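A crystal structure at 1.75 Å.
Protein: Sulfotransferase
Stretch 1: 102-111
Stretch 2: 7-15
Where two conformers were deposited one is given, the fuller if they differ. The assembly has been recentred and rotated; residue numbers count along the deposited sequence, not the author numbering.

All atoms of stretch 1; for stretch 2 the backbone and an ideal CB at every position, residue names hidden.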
# COMPACT_ATOMS: atom_id res chain seq x y z
N ARG A 102 -9.87 -12.95 -0.27
CA ARG A 102 -10.81 -12.72 0.84
C ARG A 102 -11.69 -11.50 0.59
O ARG A 102 -12.89 -11.50 0.89
CB ARG A 102 -10.09 -12.52 2.18
CG ARG A 102 -9.32 -13.72 2.62
CD ARG A 102 -8.61 -13.53 3.99
NE ARG A 102 -7.62 -14.60 4.06
CZ ARG A 102 -6.31 -14.42 3.91
NH1 ARG A 102 -5.79 -13.20 3.80
NH2 ARG A 102 -5.53 -15.49 3.93
N MSE A 103 -11.09 -10.43 0.07
CA MSE A 103 -11.86 -9.24 -0.29
C MSE A 103 -12.89 -9.57 -1.35
O MSE A 103 -14.04 -9.14 -1.27
CB MSE A 103 -10.96 -8.14 -0.85
CG MSE A 103 -10.07 -7.47 0.17
SE MSE A 103 -8.81 -6.32 -0.81
CE MSE A 103 -8.26 -5.20 0.68
N TYR A 104 -12.46 -10.30 -2.37
CA TYR A 104 -13.35 -10.64 -3.46
C TYR A 104 -14.52 -11.50 -2.99
O TYR A 104 -15.68 -11.37 -3.46
CB TYR A 104 -12.56 -11.39 -4.55
CG TYR A 104 -13.40 -11.71 -5.76
CD1 TYR A 104 -13.50 -10.82 -6.83
CD2 TYR A 104 -14.11 -12.92 -5.83
CE1 TYR A 104 -14.28 -11.12 -7.93
CE2 TYR A 104 -14.88 -13.21 -6.92
CZ TYR A 104 -14.97 -12.31 -7.97
OH TYR A 104 -15.72 -12.60 -9.08
N ASP A 105 -14.23 -12.40 -2.07
CA ASP A 105 -15.28 -13.26 -1.56
C ASP A 105 -16.34 -12.45 -0.82
O ASP A 105 -17.51 -12.83 -0.80
CB ASP A 105 -14.70 -14.36 -0.67
CG ASP A 105 -14.04 -15.48 -1.47
OD1 ASP A 105 -14.28 -15.58 -2.70
OD2 ASP A 105 -13.27 -16.28 -0.89
N ALA A 106 -15.92 -11.36 -0.18
CA ALA A 106 -16.86 -10.44 0.47
C ALA A 106 -17.50 -9.41 -0.47
O ALA A 106 -18.70 -9.15 -0.40
CB ALA A 106 -16.18 -9.74 1.66
N TYR A 107 -16.67 -8.82 -1.35
CA TYR A 107 -17.08 -7.69 -2.19
C TYR A 107 -16.55 -7.86 -3.61
O TYR A 107 -15.56 -7.25 -3.98
CB TYR A 107 -16.55 -6.38 -1.61
CG TYR A 107 -17.03 -6.15 -0.21
CD1 TYR A 107 -18.38 -5.98 0.06
CD2 TYR A 107 -16.14 -6.14 0.86
CE1 TYR A 107 -18.84 -5.78 1.36
CE2 TYR A 107 -16.60 -5.93 2.17
CZ TYR A 107 -17.93 -5.76 2.41
OH TYR A 107 -18.38 -5.57 3.70
N PRO A 108 -17.20 -8.71 -4.40
CA PRO A 108 -16.64 -9.01 -5.73
C PRO A 108 -16.65 -7.82 -6.69
O PRO A 108 -15.97 -7.87 -7.72
CB PRO A 108 -17.54 -10.13 -6.25
CG PRO A 108 -18.82 -10.01 -5.45
CD PRO A 108 -18.40 -9.52 -4.10
N ASP A 109 -17.43 -6.79 -6.38
CA ASP A 109 -17.50 -5.60 -7.24
C ASP A 109 -16.55 -4.49 -6.78
O ASP A 109 -16.55 -3.38 -7.33
CB ASP A 109 -18.94 -5.08 -7.31
CG ASP A 109 -19.88 -6.08 -8.00
OD1 ASP A 109 -19.42 -6.83 -8.89
OD2 ASP A 109 -21.08 -6.13 -7.64
N ALA A 110 -15.76 -4.76 -5.75
CA ALA A 110 -14.86 -3.72 -5.22
C ALA A 110 -13.81 -3.24 -6.21
O ALA A 110 -13.32 -4.00 -7.03
CB ALA A 110 -14.18 -4.21 -3.92
N LYS A 111 -13.44 -1.97 -6.10
CA LYS A 111 -12.34 -1.43 -6.91
C LYS A 111 -11.09 -1.30 -6.05
O LYS A 111 -11.17 -1.11 -4.83
CB LYS A 111 -12.71 -0.07 -7.49
CG LYS A 111 -13.84 -0.17 -8.51
CD LYS A 111 -14.34 1.22 -8.94
CE LYS A 111 -15.63 1.06 -9.76
NZ LYS A 111 -16.27 2.35 -10.14
N UNK A 7 -23.92 0.48 5.57
CA UNK A 7 -22.72 1.00 4.91
C UNK A 7 -21.61 -0.03 4.82
O UNK A 7 -21.30 -0.71 5.79
CB UNK A 7 -22.21 2.24 5.65
N UNK A 8 -21.01 -0.15 3.64
CA UNK A 8 -19.90 -1.07 3.45
C UNK A 8 -18.94 -0.53 2.39
O UNK A 8 -19.34 0.30 1.55
CB UNK A 8 -20.41 -2.46 3.05
N UNK A 9 -17.68 -0.96 2.44
CA UNK A 9 -16.68 -0.45 1.49
C UNK A 9 -16.89 -1.01 0.09
O UNK A 9 -17.32 -2.16 -0.08
CB UNK A 9 -15.27 -0.79 1.97
N UNK A 10 -16.82 -0.14 -0.90
CA UNK A 10 -16.68 -0.56 -2.29
C UNK A 10 -15.34 -0.35 -2.99
O UNK A 10 -15.25 -0.57 -4.20
CB UNK A 10 -17.75 0.17 -3.11
N UNK A 11 -14.35 0.19 -2.28
CA UNK A 11 -13.00 0.26 -2.83
C UNK A 11 -11.98 0.14 -1.71
O UNK A 11 -12.31 0.37 -0.54
CB UNK A 11 -12.79 1.56 -3.61
N UNK A 12 -10.76 -0.26 -2.07
CA UNK A 12 -9.72 -0.40 -1.07
C UNK A 12 -8.45 0.18 -1.61
O UNK A 12 -8.14 0.02 -2.79
CB UNK A 12 -9.52 -1.86 -0.66
N UNK A 13 -7.71 0.87 -0.75
CA UNK A 13 -6.37 1.34 -1.09
C UNK A 13 -5.44 0.34 -0.42
O UNK A 13 -5.41 0.22 0.80
CB UNK A 13 -6.11 2.78 -0.63
N UNK A 14 -4.76 -0.47 -1.24
CA UNK A 14 -4.10 -1.65 -0.68
C UNK A 14 -2.60 -1.57 -0.43
O UNK A 14 -2.00 -2.53 0.05
CB UNK A 14 -4.35 -2.83 -1.62
N UNK A 15 -1.97 -0.46 -0.81
CA UNK A 15 -0.52 -0.38 -0.66
C UNK A 15 0.01 0.37 -1.86
O UNK A 15 -0.79 0.90 -2.65
CB UNK A 15 0.12 -1.76 -0.54

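Position 7 has nothing of stretch 1 within 5.5 Å of its ideal CB, so this contact sets no rule there; the residue is A7, which takes no part.

At position 8 the CA-to-CB bond points toward stretch 1, and the ideal CB lies 3.8 Å from the OH of Y107. A long side chain could run along the tyrosine ring, and an aliphatic or planar group would suit that surface as well as a charged one. The deposited residue is R8. With chi1 and chi2 both p, it folds so that its guanidinium has Y107 CD1 over one face, with NH1 3.6 Å from that carbon. NH1 also donates to the carbonyl O of position 9 at 2.9 Å. NH2 reaches stretch 1 through a water, which accepts from NH2 at 3.2 Å and from the backbone N of D109 at 3.0 Å.

At position 9 the CB points sideways, 5.3 Å from Y107 CE2, and phi is -72°. Small or medium apolar residues would suit the space beside the ring, and the backbone angle admits proline. It is P9: its CG packs 3.9 Å from Y107 CE2, while its carbonyl O lies over one face of that ring.

Position 10 works through its backbone. Its carbonyl O accepts from K111 N at 3.0 Å, nearly straight at 164°, and A110 CA makes a CA-H...O contact with the same oxygen at 3.3 Å. The CB points sideways, 5.3 Å from A110 CA, so many residues would be tolerated. N10 is deposited; its amide finds partners elsewhere in the structure, and a water donates to both N10 O (3.2 Å) and D109 O (2.8 Å).

Position 11 pairs with K111 in a parallel bridge, their side chains on the same face of the sheet. Its ideal CB is only 3.4 Å from K111 O, but beyond it the path is free to turn off, so beta-branched or aromatic residues would fit a strand here. F11 does turn off: its CB is 4.1 Å from K111 CB, yet both side chains end leading away from the opposite stretch.

Position 12 donates its backbone N to K111 O at 2.9 Å, the second hydrogen bond across the stretches. Its ideal CB sits 3.8 Å from M103 CE, beside an apolar hollow lined by M103, Y107 and A110. A large apolar side chain, aliphatic or aromatic, is wanted. F12 supplies a flat one: CE of M103, a selenomethionine, lies over one ring face, 3.7 Å from F12 CG, with M103 SE 4.5 Å from the F12 ring centroid, while Y107 CD2 (3.9 Å from F12 CZ) and A110 CB (3.7 Å from F12 CE2) meet the edge.

Position 13 points away and is unconstrained here; it is I13. At position 14 CA-to-CB points toward stretch 1, its ideal CB 5.1 Å from M103 CE, where a modest apolar group would do; V14 brings CG1 to 3.9 Å from M103 CE. Position 15, at phi 142°, would jam a CB against the preceding carbonyl O, so glycine is required, and G15 is found.

Stretch 2, residues 7-15: ARPNFFIVG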
# COMPACT_ATOMS: atom_id res chain seq x y z
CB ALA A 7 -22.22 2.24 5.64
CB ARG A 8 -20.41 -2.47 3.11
CG ARG A 8 -21.47 -2.49 2.05
CD ARG A 8 -20.84 -2.34 0.68
NE ARG A 8 -21.34 -3.32 -0.27
CZ ARG A 8 -20.71 -3.64 -1.39
NH1 ARG A 8 -19.55 -3.07 -1.67
NH2 ARG A 8 -21.23 -4.55 -2.21
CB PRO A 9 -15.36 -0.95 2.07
CG PRO A 9 -15.75 -2.22 2.81
CD PRO A 9 -17.11 -1.93 3.39
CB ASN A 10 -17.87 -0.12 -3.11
CG ASN A 10 -18.04 1.37 -3.10
OD1 ASN A 10 -17.10 2.10 -2.84
ND2 ASN A 10 -19.26 1.83 -3.37
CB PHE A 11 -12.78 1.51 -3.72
CG PHE A 11 -12.59 2.81 -2.96
CD1 PHE A 11 -11.31 3.29 -2.69
CD2 PHE A 11 -13.69 3.59 -2.59
CE1 PHE A 11 -11.12 4.51 -2.00
CE2 PHE A 11 -13.51 4.80 -1.92
CZ PHE A 11 -12.22 5.27 -1.63
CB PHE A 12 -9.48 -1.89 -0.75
CG PHE A 12 -10.71 -2.57 -0.21
CD1 PHE A 12 -10.99 -2.53 1.15
CD2 PHE A 12 -11.57 -3.26 -1.04
CE1 PHE A 12 -12.12 -3.14 1.65
CE2 PHE A 12 -12.70 -3.89 -0.53
CZ PHE A 12 -12.97 -3.83 0.81
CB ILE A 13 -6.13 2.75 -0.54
CG1 ILE A 13 -7.08 3.73 -1.24
CG2 ILE A 13 -4.67 3.17 -0.75
CD1 ILE A 13 -7.12 5.14 -0.60
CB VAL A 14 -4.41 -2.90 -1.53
CG1 VAL A 14 -5.93 -3.10 -1.60
CG2 VAL A 14 -3.82 -2.75 -2.94
O HOH W 1 -19.32 -6.16 -4.19
O HOH W 2 -17.13 -0.75 -6.74
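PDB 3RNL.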